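Local coordinates for protein aldehyde dehydrogenase (PDB 4O6R) that probably oxidises aldehydes with NAD(P)+ as cofactor and holds adenosine monophosphate in its nucleotide pocket, at residues L79-Q92 against S105-R118. Residues are numbered along the deposited sequence; the frame is centred on the assembly and turned at random.
Sequences LADAIEANTEALAQ and SRALDVPRTAACFR. With NO3 (nitrate ion), chain F.
Leu79 and Phe117 meet as a CH-pi contact: CD2 of Leu79 stands 3.5 Å from the centroid of the Phe117 ring and only 3° off its normal. With CG anti to the backbone N (chi1 -179°), the Leu79 side chain reaches over that face. Ile83 supplies a knob, set among Val110, Thr113, Ala114 and Phe117; its CG2 branch touches Val110 CG1 while CD1 approaches Phe117 CD2 at 3.5 Å. Val110 answers as a knob among Ile83, Thr87, Leu90 and Ala91. Small residues bring the backbones together, the CA atoms of Ala80 and Ala114 being 4.5 Å apart. This interdigitation joins consecutive helices of the aldehyde dehydrogenase fold: segment 79-85 runs antiparallel to 105-118 (165° between segment axes), whereas segment 87-92, after the break at Asn86, crosses it steeply. Helix 159-172 packs against Phe117 and Thr113. Two arginines of helix 102-123 make the salt bridges between the segments. Arg118 grips Glu84 end-on, NH1 to OE2 at 3.0 Å and NH2 to OE1 at 2.8 Å; NH2 also bonds Asp81 OD1, and Ala80 CB lies over one guanidinium face. Arg74 of the second subunit salt-bridges Glu84 too, drawing this network into the subunit interface. Arg106 holds Glu88 side-on, its NE 2.8 Å from OE1 and its NH2 on OE2, which Gln92 NE2 reaches from the opposite face of the carboxylate.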
ATOM      1  N   LEU A  79     -16.450   5.265  21.691  1.00 10.48           N
ATOM      2  CA  LEU A  79     -15.769   6.265  22.517  1.00 10.22           C
ATOM      3  C   LEU A  79     -15.897   7.667  21.905  1.00 10.33           C
ATOM      4  O   LEU A  79     -16.197   8.646  22.622  1.00 10.31           O
ATOM      5  CB  LEU A  79     -14.304   5.939  22.707  1.00  9.62           C
ATOM      6  CG  LEU A  79     -13.518   6.934  23.582  1.00  9.38           C
ATOM      7  CD1 LEU A  79     -14.083   7.033  24.981  1.00  9.72           C
ATOM      8  CD2 LEU A  79     -12.065   6.508  23.616  1.00  8.96           C
ATOM      9  N   ALA A  80     -15.686   7.750  20.589  1.00 10.34           N
ATOM     10  CA  ALA A  80     -15.783   9.022  19.885  1.00 10.61           C
ATOM     11  C   ALA A  80     -17.164   9.632  20.068  1.00 11.41           C
ATOM     12  O   ALA A  80     -17.315  10.846  20.330  1.00 11.28           O
ATOM     13  CB  ALA A  80     -15.485   8.845  18.414  1.00 10.59           C
ATOM     14  N   ASP A  81     -18.180   8.792  19.940  1.00 12.11           N
ATOM     15  CA  ASP A  81     -19.549   9.279  20.126  1.00 13.26           C
ATOM     16  C   ASP A  81     -19.775   9.752  21.539  1.00 13.04           C
ATOM     17  O   ASP A  81     -20.421  10.773  21.750  1.00 13.27           O
ATOM     18  CB  ASP A  81     -20.573   8.191  19.804  1.00 14.42           C
ATOM     19  CG  ASP A  81     -20.711   7.933  18.312  1.00 15.22           C
ATOM     20  OD1 ASP A  81     -20.327   8.797  17.484  1.00 16.00           O
ATOM     21  OD2 ASP A  81     -21.250   6.862  17.972  1.00 16.39           O
ATOM     22  N   ALA A  82     -19.275   9.002  22.508  1.00 12.58           N
ATOM     23  CA  ALA A  82     -19.463   9.360  23.936  1.00 12.76           C
ATOM     24  C   ALA A  82     -18.775  10.701  24.276  1.00 12.54           C
ATOM     25  O   ALA A  82     -19.289  11.530  25.043  1.00 12.55           O
ATOM     26  CB  ALA A  82     -18.929   8.251  24.824  1.00 12.60           C
ATOM     27  N   ILE A  83     -17.599  10.906  23.707  1.00 11.83           N
ATOM     28  CA  ILE A  83     -16.900  12.178  23.868  1.00 11.86           C
ATOM     29  C   ILE A  83     -17.768  13.315  23.349  1.00 12.66           C
ATOM     30  O   ILE A  83     -18.022  14.307  24.069  1.00 12.80           O
ATOM     31  CB  ILE A  83     -15.530  12.156  23.162  1.00 11.08           C
ATOM     32  CG1 ILE A  83     -14.585  11.215  23.914  1.00 10.69           C
ATOM     33  CG2 ILE A  83     -14.939  13.562  23.045  1.00 10.91           C
ATOM     34  CD1 ILE A  83     -13.344  10.802  23.107  1.00 10.16           C
ATOM     35  N   GLU A  84     -18.278  13.158  22.132  1.00 13.46           N
ATOM     36  CA  GLU A  84     -19.154  14.176  21.565  1.00 14.48           C
ATOM     37  C   GLU A  84     -20.409  14.403  22.407  1.00 14.95           C
ATOM     38  O   GLU A  84     -20.810  15.553  22.600  1.00 15.23           O
ATOM     39  CB  GLU A  84     -19.505  13.866  20.115  1.00 15.38           C
ATOM     40  CG  GLU A  84     -18.296  14.115  19.216  1.00 15.94           C
ATOM     41  CD  GLU A  84     -18.449  13.630  17.772  1.00 17.04           C
ATOM     42  OE1 GLU A  84     -19.433  12.928  17.451  1.00 18.71           O
ATOM     43  OE2 GLU A  84     -17.534  13.912  16.967  1.00 17.53           O
ATOM     44  N   ALA A  85     -21.010  13.329  22.917  1.00 15.01           N
ATOM     45  CA  ALA A  85     -22.175  13.445  23.821  1.00 15.46           C
ATOM     46  C   ALA A  85     -21.850  14.189  25.110  1.00 15.28           C
ATOM     47  O   ALA A  85     -22.749  14.695  25.775  1.00 15.92           O
ATOM     48  CB  ALA A  85     -22.749  12.076  24.144  1.00 15.75           C
ATOM     49  N   ASN A  86     -20.582  14.225  25.478  1.00 14.22           N
ATOM     50  CA  ASN A  86     -20.112  14.897  26.680  1.00 14.19           C
ATOM     51  C   ASN A  86     -19.290  16.144  26.390  1.00 13.69           C
ATOM     52  O   ASN A  86     -18.488  16.560  27.227  1.00 13.52           O
ATOM     53  CB  ASN A  86     -19.284  13.914  27.513  1.00 13.97           C
ATOM     54  CG  ASN A  86     -20.145  12.878  28.203  1.00 14.74           C
ATOM     55  OD1 ASN A  86     -20.751  13.173  29.234  1.00 15.87           O
ATOM     56  ND2 ASN A  86     -20.261  11.691  27.623  1.00 14.43           N
ATOM     57  N   THR A  87     -19.515  16.763  25.231  1.00 13.63           N
ATOM     58  CA  THR A  87     -18.687  17.882  24.765  1.00 13.10           C
ATOM     59  C   THR A  87     -18.568  18.968  25.810  1.00 13.23           C
ATOM     60  O   THR A  87     -17.453  19.326  26.205  1.00 12.67           O
ATOM     61  CB  THR A  87     -19.209  18.473  23.446  1.00 13.43           C
ATOM     62  OG1 THR A  87     -19.034  17.526  22.405  1.00 13.27           O
ATOM     63  CG2 THR A  87     -18.466  19.762  23.047  1.00 13.35           C
ATOM     64  N   GLU A  88     -19.694  19.488  26.287  1.00 13.88           N
ATOM     65  CA  GLU A  88     -19.641  20.648  27.183  1.00 14.26           C
ATOM     66  C   GLU A  88     -18.932  20.338  28.514  1.00 13.91           C
ATOM     67  O   GLU A  88     -18.075  21.109  28.943  1.00 13.58           O
ATOM     68  CB  GLU A  88     -21.038  21.241  27.426  1.00 15.43           C
ATOM     69  CG  GLU A  88     -21.041  22.451  28.356  1.00 16.04           C
ATOM     70  CD  GLU A  88     -20.275  23.661  27.820  1.00 16.02           C
ATOM     71  OE1 GLU A  88     -19.824  23.668  26.643  1.00 15.62           O
ATOM     72  OE2 GLU A  88     -20.134  24.651  28.590  1.00 16.57           O
ATOM     73  N   ALA A  89     -19.249  19.208  29.148  1.00 13.80           N
ATOM     74  CA  ALA A  89     -18.584  18.857  30.388  1.00 13.62           C
ATOM     75  C   ALA A  89     -17.073  18.587  30.199  1.00 12.93           C
ATOM     76  O   ALA A  89     -16.276  18.973  31.051  1.00 12.68           O
ATOM     77  CB  ALA A  89     -19.272  17.685  31.075  1.00 13.94           C
ATOM     78  N   LEU A  90     -16.677  17.945  29.092  1.00 12.61           N
ATOM     79  CA  LEU A  90     -15.266  17.727  28.815  1.00 12.16           C
ATOM     80  C   LEU A  90     -14.545  19.056  28.557  1.00 12.05           C
ATOM     81  O   LEU A  90     -13.448  19.266  29.035  1.00 11.78           O
ATOM     82  CB  LEU A  90     -15.039  16.778  27.629  1.00 11.99           C
ATOM     83  CG  LEU A  90     -15.162  15.280  27.904  1.00 12.06           C
ATOM     84  CD1 LEU A  90     -15.168  14.480  26.639  1.00 11.88           C
ATOM     85  CD2 LEU A  90     -14.023  14.791  28.769  1.00 11.91           C
ATOM     86  N   ALA A  91     -15.194  19.936  27.807  1.00 12.39           N
ATOM     87  CA  ALA A  91     -14.636  21.233  27.500  1.00 12.50           C
ATOM     88  C   ALA A  91     -14.437  22.057  28.784  1.00 12.75           C
ATOM     89  O   ALA A  91     -13.384  22.671  28.970  1.00 12.37           O
ATOM     90  CB  ALA A  91     -15.532  21.978  26.524  1.00 12.96           C
ATOM     91  N   GLN A  92     -15.466  22.091  29.629  1.00 13.36           N
ATOM     92  CA  GLN A  92     -15.368  22.776  30.903  1.00 13.90           C
ATOM     93  C   GLN A  92     -14.218  22.230  31.747  1.00 13.52           C
ATOM     94  O   GLN A  92     -13.460  23.010  32.326  1.00 13.45           O
ATOM     95  CB  GLN A  92     -16.681  22.689  31.679  1.00 14.76           C
ATOM     96  CG  GLN A  92     -17.815  23.502  31.078  1.00 15.46           C
ATOM     97  CD  GLN A  92     -17.649  25.006  31.289  1.00 16.05           C
ATOM     98  OE1 GLN A  92     -17.049  25.444  32.265  1.00 16.36           O
ATOM     99  NE2 GLN A  92     -18.238  25.797  30.402  1.00 16.30           N
ATOM    100  N   SER A 105     -11.613  24.873  23.914  1.00 12.40           N
ATOM    101  CA  SER A 105     -11.868  23.507  24.329  1.00 12.21           C
ATOM    102  C   SER A 105     -13.152  22.994  23.674  1.00 12.30           C
ATOM    103  O   SER A 105     -13.213  21.845  23.317  1.00 12.32           O
ATOM    104  CB  SER A 105     -11.868  23.332  25.840  1.00 12.10           C
ATOM    105  OG  SER A 105     -12.807  24.173  26.428  1.00 13.07           O
ATOM    106  N   ARG A 106     -14.148  23.855  23.478  1.00 12.79           N
ATOM    107  CA  ARG A 106     -15.357  23.475  22.746  1.00 13.16           C
ATOM    108  C   ARG A 106     -15.115  23.251  21.238  1.00 13.25           C
ATOM    109  O   ARG A 106     -15.600  22.269  20.687  1.00 13.34           O
ATOM    110  CB  ARG A 106     -16.459  24.531  22.906  1.00 13.77           C
ATOM    111  CG  ARG A 106     -17.111  24.616  24.265  1.00 13.86           C
ATOM    112  CD  ARG A 106     -17.857  25.939  24.370  1.00 14.48           C
ATOM    113  NE  ARG A 106     -18.655  26.022  25.572  1.00 14.70           N
ATOM    114  CZ  ARG A 106     -19.231  27.129  26.015  1.00 15.37           C
ATOM    115  NH1 ARG A 106     -19.051  28.279  25.383  1.00 15.64           N
ATOM    116  NH2 ARG A 106     -19.965  27.100  27.121  1.00 15.70           N
ATOM    117  N   ALA A 107     -14.400  24.160  20.570  1.00 13.29           N
ATOM    118  CA  ALA A 107     -14.303  24.147  19.108  1.00 13.53           C
ATOM    119  C   ALA A 107     -13.145  23.301  18.602  1.00 13.30           C
ATOM    120  O   ALA A 107     -13.171  22.842  17.465  1.00 13.18           O
ATOM    121  CB  ALA A 107     -14.168  25.564  18.554  1.00 14.05           C
ATOM    122  N   LEU A 108     -12.151  23.086  19.450  1.00 13.01           N
ATOM    123  CA  LEU A 108     -10.934  22.452  19.031  1.00 12.90           C
ATOM    124  C   LEU A 108     -10.580  21.224  19.870  1.00 12.72           C
ATOM    125  O   LEU A 108     -10.511  20.123  19.306  1.00 12.40           O
ATOM    126  CB  LEU A 108      -9.776  23.471  18.994  1.00 13.18           C
ATOM    127  CG  LEU A 108      -9.898  24.595  17.945  1.00 13.84           C
ATOM    128  CD1 LEU A 108      -8.948  25.743  18.234  1.00 14.05           C
ATOM    129  CD2 LEU A 108      -9.676  24.064  16.531  1.00 14.03           C
ATOM    130  N   ASP A 109     -10.349  21.376  21.181  1.00 12.89           N
ATOM    131  CA  ASP A 109      -9.893  20.257  22.011  1.00 12.65           C
ATOM    132  C   ASP A 109     -10.848  19.037  21.929  1.00 12.13           C
ATOM    133  O   ASP A 109     -10.417  17.898  21.630  1.00 11.39           O
ATOM    134  CB  ASP A 109      -9.689  20.637  23.485  1.00 13.54           C
ATOM    135  CG  ASP A 109      -8.556  21.663  23.726  1.00 14.70           C
ATOM    136  OD1 ASP A 109      -7.521  21.652  23.009  1.00 16.41           O
ATOM    137  OD2 ASP A 109      -8.702  22.474  24.680  1.00 15.81           O
ATOM    138  N   VAL A 110     -12.128  19.240  22.213  1.00 11.81           N
ATOM    139  CA  VAL A 110     -13.035  18.107  22.214  1.00 11.81           C
ATOM    140  C   VAL A 110     -13.250  17.502  20.789  1.00 11.89           C
ATOM    141  O   VAL A 110     -13.047  16.319  20.611  1.00 11.70           O
ATOM    142  CB  VAL A 110     -14.380  18.438  22.913  1.00 12.14           C
ATOM    143  CG1 VAL A 110     -15.358  17.299  22.762  1.00 12.29           C
ATOM    144  CG2 VAL A 110     -14.153  18.742  24.385  1.00 12.03           C
ATOM    145  N   PRO A 111     -13.607  18.317  19.781  1.00 12.28           N
ATOM    146  CA  PRO A 111     -13.808  17.788  18.428  1.00 12.55           C
ATOM    147  C   PRO A 111     -12.581  17.061  17.855  1.00 12.20           C
ATOM    148  O   PRO A 111     -12.741  16.030  17.224  1.00 12.08           O
ATOM    149  CB  PRO A 111     -14.099  19.048  17.595  1.00 13.14           C
ATOM    150  CG  PRO A 111     -14.680  20.005  18.569  1.00 13.26           C
ATOM    151  CD  PRO A 111     -13.935  19.754  19.856  1.00 12.82           C
ATOM    152  N   ARG A 112     -11.379  17.574  18.093  1.00 12.10           N
ATOM    153  CA  ARG A 112     -10.176  16.935  17.537  1.00 12.33           C
ATOM    154  C   ARG A 112      -9.958  15.585  18.186  1.00 11.00           C
ATOM    155  O   ARG A 112      -9.549  14.635  17.535  1.00 10.39           O
ATOM    156  CB  ARG A 112      -8.933  17.810  17.705  1.00 14.11           C
ATOM    157  CG  ARG A 112      -8.756  18.932  16.666  1.00 16.89           C
ATOM    158  CD  ARG A 112      -7.841  19.992  17.256  1.00 19.53           C
ATOM    159  NE  ARG A 112      -7.004  20.698  16.314  1.00 23.20           N
ATOM    160  CZ  ARG A 112      -5.957  21.464  16.636  1.00 26.27           C
ATOM    161  NH1 ARG A 112      -5.576  21.629  17.899  1.00 27.46           N
ATOM    162  NH2 ARG A 112      -5.283  22.084  15.675  1.00 28.70           N
ATOM    163  N   THR A 113     -10.241  15.501  19.488  1.00 10.08           N
ATOM    164  CA  THR A 113     -10.115  14.255  20.235  1.00  9.45           C
ATOM    165  C   THR A 113     -11.109  13.238  19.723  1.00  9.24           C
ATOM    166  O   THR A 113     -10.734  12.130  19.409  1.00  9.07           O
ATOM    167  CB  THR A 113     -10.319  14.494  21.752  1.00  9.42           C
ATOM    168  OG1 THR A 113      -9.419  15.512  22.190  1.00  9.25           O
ATOM    169  CG2 THR A 113     -10.053  13.253  22.538  1.00  9.22           C
ATOM    170  N   ALA A 114     -12.376  13.626  19.607  1.00  9.38           N
ATOM    171  CA  ALA A 114     -13.388  12.737  19.032  1.00  9.47           C
ATOM    172  C   ALA A 114     -13.023  12.262  17.603  1.00  9.24           C
ATOM    173  O   ALA A 114     -13.124  11.079  17.281  1.00  9.24           O
ATOM    174  CB  ALA A 114     -14.748  13.406  19.060  1.00 10.04           C
ATOM    175  N   ALA A 115     -12.604  13.191  16.768  1.00  9.14           N
ATOM    176  CA  ALA A 115     -12.260  12.899  15.383  1.00  9.16           C
ATOM    177  C   ALA A 115     -11.130  11.895  15.284  1.00  8.72           C
ATOM    178  O   ALA A 115     -11.155  11.005  14.436  1.00  8.78           O
ATOM    179  CB  ALA A 115     -11.874  14.174  14.650  1.00  9.45           C
ATOM    180  N   CYS A 116     -10.142  12.021  16.155  1.00  8.43           N
ATOM    181  CA  CYS A 116      -8.998  11.118  16.127  1.00  8.21           C
ATOM    182  C   CYS A 116      -9.374   9.716  16.599  1.00  7.97           C
ATOM    183  O   CYS A 116      -9.001   8.750  15.964  1.00  7.84           O
ATOM    184  CB  CYS A 116      -7.842  11.681  16.949  1.00  8.23           C
ATOM    185  SG  CYS A 116      -6.301  10.727  16.797  1.00  8.55           S
ATOM    186  N   PHE A 117     -10.140   9.597  17.698  1.00  7.88           N
ATOM    187  CA  PHE A 117     -10.606   8.288  18.106  1.00  7.87           C
ATOM    188  C   PHE A 117     -11.492   7.696  16.993  1.00  8.04           C
ATOM    189  O   PHE A 117     -11.401   6.509  16.732  1.00  8.01           O
ATOM    190  CB  PHE A 117     -11.364   8.333  19.430  1.00  8.01           C
ATOM    191  CG  PHE A 117     -10.465   8.314  20.651  1.00  7.87           C
ATOM    192  CD1 PHE A 117      -9.613   7.247  20.895  1.00  7.70           C
ATOM    193  CD2 PHE A 117     -10.512   9.348  21.578  1.00  7.95           C
ATOM    194  CE1 PHE A 117      -8.817   7.228  22.031  1.00  7.66           C
ATOM    195  CE2 PHE A 117      -9.712   9.319  22.718  1.00  7.86           C
ATOM    196  CZ  PHE A 117      -8.867   8.248  22.940  1.00  7.65           C
ATOM    197  N   ARG A 118     -12.331   8.511  16.350  1.00  8.09           N
ATOM    198  CA  ARG A 118     -13.208   7.979  15.311  1.00  8.49           C
ATOM    199  C   ARG A 118     -12.379   7.476  14.127  1.00  8.10           C
ATOM    200  O   ARG A 118     -12.626   6.383  13.643  1.00  8.01           O
ATOM    201  CB  ARG A 118     -14.251   8.984  14.864  1.00  9.20           C
ATOM    202  CG  ARG A 118     -15.145   8.464  13.756  1.00 10.05           C
ATOM    203  CD  ARG A 118     -16.323   9.385  13.519  1.00 10.90           C
ATOM    204  NE  ARG A 118     -17.169   9.496  14.707  1.00 11.54           N
ATOM    205  CZ  ARG A 118     -17.349  10.599  15.431  1.00 12.01           C
ATOM    206  NH1 ARG A 118     -16.744  11.735  15.116  1.00 12.05           N
ATOM    207  NH2 ARG A 118     -18.189  10.562  16.480  1.00 12.70           N
TER
HETATM  208  N   NO3 F 502      -2.176  22.519  17.554  1.00 21.98           N
HETATM  209  O1  NO3 F 502      -2.214  21.292  17.423  1.00 24.70           O
HETATM  210  O2  NO3 F 502      -3.307  23.299  17.389  1.00 19.95           O
HETATM  211  O3  NO3 F 502      -0.993  23.165  17.895  1.00 22.12           O
HETATM  212  O   HOH W   1     -18.017   7.134  15.972  1.00 13.71           O
HETATM  213  O   HOH W   2     -15.532  15.749  16.275  1.00 27.03           O